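Local coordinates for putative transcription protein (Pseudomonas aeruginosa PAO1, PDB 4GCV), which probably binds DNA as a transcriptional regulator of the HxlR-like helix-turn-helix family and may sense oxidative stress, at residues B[26-31]-B[58-63]. The protein carries 2 engineered substitutions. Sequence-based numbering, arbitrary orientation.
Sequences ILIMRD and NALVEA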
loop_
_atom_site.group_PDB
_atom_site.type_symbol
_atom_site.label_atom_id
_atom_site.label_comp_id
_atom_site.label_asym_id
_atom_site.label_seq_id
_atom_site.Cartn_x
_atom_site.Cartn_y
_atom_site.Cartn_z
ATOM N N ILE B 26 8.180 -5.303 1.010
ATOM C CA ILE B 26 8.591 -4.099 1.735
ATOM C C ILE B 26 10.043 -4.141 2.082
ATOM O O ILE B 26 10.731 -3.153 1.966
ATOM C CB ILE B 26 7.726 -3.889 2.964
ATOM C CG1 ILE B 26 6.334 -3.434 2.516
ATOM C CG2 ILE B 26 8.361 -2.903 3.953
ATOM C CD1 ILE B 26 5.279 -3.711 3.625
ATOM N N LEU B 27 10.539 -5.312 2.464
ATOM C CA LEU B 27 11.907 -5.424 2.912
ATOM C C LEU B 27 12.829 -5.283 1.722
ATOM O O LEU B 27 13.802 -4.554 1.773
ATOM C CB LEU B 27 12.109 -6.755 3.663
ATOM C CG LEU B 27 11.521 -6.858 5.074
ATOM C CD1 LEU B 27 11.958 -8.196 5.679
ATOM C CD2 LEU B 27 12.012 -5.708 5.999
ATOM N N ILE B 28 12.507 -5.963 0.626
ATOM C CA ILE B 28 13.327 -5.868 -0.575
ATOM C C ILE B 28 13.296 -4.467 -1.198
ATOM O O ILE B 28 14.355 -3.876 -1.487
ATOM C CB ILE B 28 12.907 -6.944 -1.613
ATOM C CG1 ILE B 28 13.080 -8.348 -1.032
ATOM C CG2 ILE B 28 13.698 -6.816 -2.895
ATOM C CD1 ILE B 28 12.228 -9.403 -1.774
HETATM N N MSE B 29 12.109 -3.895 -1.367
HETATM C CA MSE B 29 12.045 -2.531 -1.903
HETATM C C MSE B 29 12.857 -1.555 -1.058
HETATM O O MSE B 29 13.660 -0.755 -1.593
HETATM C CB MSE B 29 10.604 -2.074 -2.066
HETATM C CG MSE B 29 9.866 -2.795 -3.159
HETATM SE SE MSE B 29 10.865 -2.537 -4.904
HETATM C CE MSE B 29 10.181 -0.734 -5.188
ATOM N N ARG B 30 12.700 -1.630 0.265
ATOM C CA ARG B 30 13.496 -0.812 1.156
ATOM C C ARG B 30 15.001 -0.925 0.896
ATOM O O ARG B 30 15.698 0.086 0.763
ATOM C CB ARG B 30 13.194 -1.196 2.605
ATOM C CG ARG B 30 13.796 -0.290 3.599
ATOM C CD ARG B 30 13.523 -0.772 5.053
ATOM N NE ARG B 30 14.345 0.013 5.963
ATOM C CZ ARG B 30 15.631 -0.230 6.191
ATOM N NH1 ARG B 30 16.227 -1.258 5.585
ATOM N NH2 ARG B 30 16.334 0.554 7.015
ATOM N N ASP B 31 15.502 -2.151 0.827
ATOM C CA ASP B 31 16.931 -2.353 0.574
ATOM C C ASP B 31 17.326 -1.881 -0.811
ATOM O O ASP B 31 18.435 -1.373 -0.982
ATOM C CB ASP B 31 17.286 -3.845 0.653
ATOM C CG ASP B 31 17.436 -4.359 2.058
ATOM O OD1 ASP B 31 17.782 -3.564 2.969
ATOM O OD2 ASP B 31 17.231 -5.598 2.248
ATOM N N ASN B 58 11.357 -11.168 -9.146
ATOM C CA ASN B 58 10.669 -11.219 -10.425
ATOM C C ASN B 58 9.317 -10.546 -10.345
ATOM O O ASN B 58 8.933 -9.897 -11.302
ATOM C CB ASN B 58 10.472 -12.640 -10.915
ATOM C CG ASN B 58 11.783 -13.328 -11.267
ATOM O OD1 ASN B 58 12.845 -12.684 -11.372
ATOM N ND2 ASN B 58 11.722 -14.659 -11.412
ATOM N N ALA B 59 8.601 -10.714 -9.237
ATOM C CA ALA B 59 7.283 -10.119 -9.118
ATOM C C ALA B 59 7.419 -8.588 -9.008
ATOM O O ALA B 59 6.616 -7.862 -9.595
ATOM C CB ALA B 59 6.457 -10.704 -7.876
ATOM N N LEU B 60 8.423 -8.109 -8.265
ATOM C CA LEU B 60 8.692 -6.663 -8.209
ATOM C C LEU B 60 9.036 -6.090 -9.607
ATOM O O LEU B 60 8.577 -5.013 -9.991
ATOM C CB LEU B 60 9.769 -6.351 -7.180
ATOM C CG LEU B 60 9.202 -6.530 -5.779
ATOM C CD1 LEU B 60 10.321 -6.348 -4.805
ATOM C CD2 LEU B 60 8.067 -5.525 -5.550
ATOM N N VAL B 61 9.793 -6.854 -10.369
ATOM C CA VAL B 61 10.079 -6.490 -11.717
ATOM C C VAL B 61 8.796 -6.469 -12.565
ATOM O O VAL B 61 8.487 -5.425 -13.154
ATOM C CB VAL B 61 11.238 -7.359 -12.330
ATOM C CG1 VAL B 61 11.367 -7.114 -13.816
ATOM C CG2 VAL B 61 12.569 -7.054 -11.634
ATOM N N GLU B 62 8.041 -7.582 -12.594
ATOM C CA GLU B 62 6.792 -7.642 -13.393
ATOM C C GLU B 62 5.841 -6.507 -13.042
ATOM O O GLU B 62 5.200 -5.980 -13.937
ATOM C CB GLU B 62 6.018 -8.964 -13.261
ATOM C CG GLU B 62 6.535 -10.132 -14.120
ATOM C CD GLU B 62 6.167 -10.072 -15.643
ATOM O OE1 GLU B 62 5.977 -8.950 -16.213
ATOM O OE2 GLU B 62 6.094 -11.174 -16.283
ATOM N N ALA B 63 5.732 -6.176 -11.755
ATOM C CA ALA B 63 4.925 -5.050 -11.297
ATOM C C ALA B 63 5.464 -3.659 -11.728
ATOM O O ALA B 63 4.809 -2.641 -11.503
ATOM C CB ALA B 63 4.775 -5.083 -9.783
#
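Leu60 extends its chain toward helix 23-33, with CG anti to its own carbonyl carbon (chi1 -72°) and CD1 anti to CA, while Met29, a selenomethionine, folds its chain at chi2 (-58°) and chi3 (-79°), bringing SE alongside the two methyls of that leucine. SE of Met29 lies 3.9 Å from CD1 and 4.1 Å from CD2 of Leu60. CG of Met29 is also 3.9 Å from Leu60 CD1, so both leucine methyls rest on the CG-SE part of the chain. The Met29 and Leu60 side chains run past each other in opposite directions. From the preceding residue, Ile28 offers its CG2 methyl, 3.9 Å from Leu60 CD1, so the same leucine methyl meets Ile28 and the selenium from two directions about at right angles. Both helices belong to the winged helix-turn-helix core of the HxlR-like family, in which helix 50-62 follows helix 39-46 and leads into the wing hairpin formed by strands 66-73 and 76-82. CA of Met29 and CA of Leu60 are 8.3 Å apart, the nearest CA pair, and the contact is made by apolar side chains, with no hydrogen bond across it. Around this pair, Leu66 at the start of the wing packs on both Met29 and Leu60, and Leu93 of helix 84-101 packs on Met29. Ile28 reaches further, to Phe42 and Leu46 of helix 39-46 and to Leu53 and Leu57 of helix 50-62. On helix 23-33, Arg30 NE is hydrogen-bonded to the carbonyl oxygen of Val142 in the second subunit.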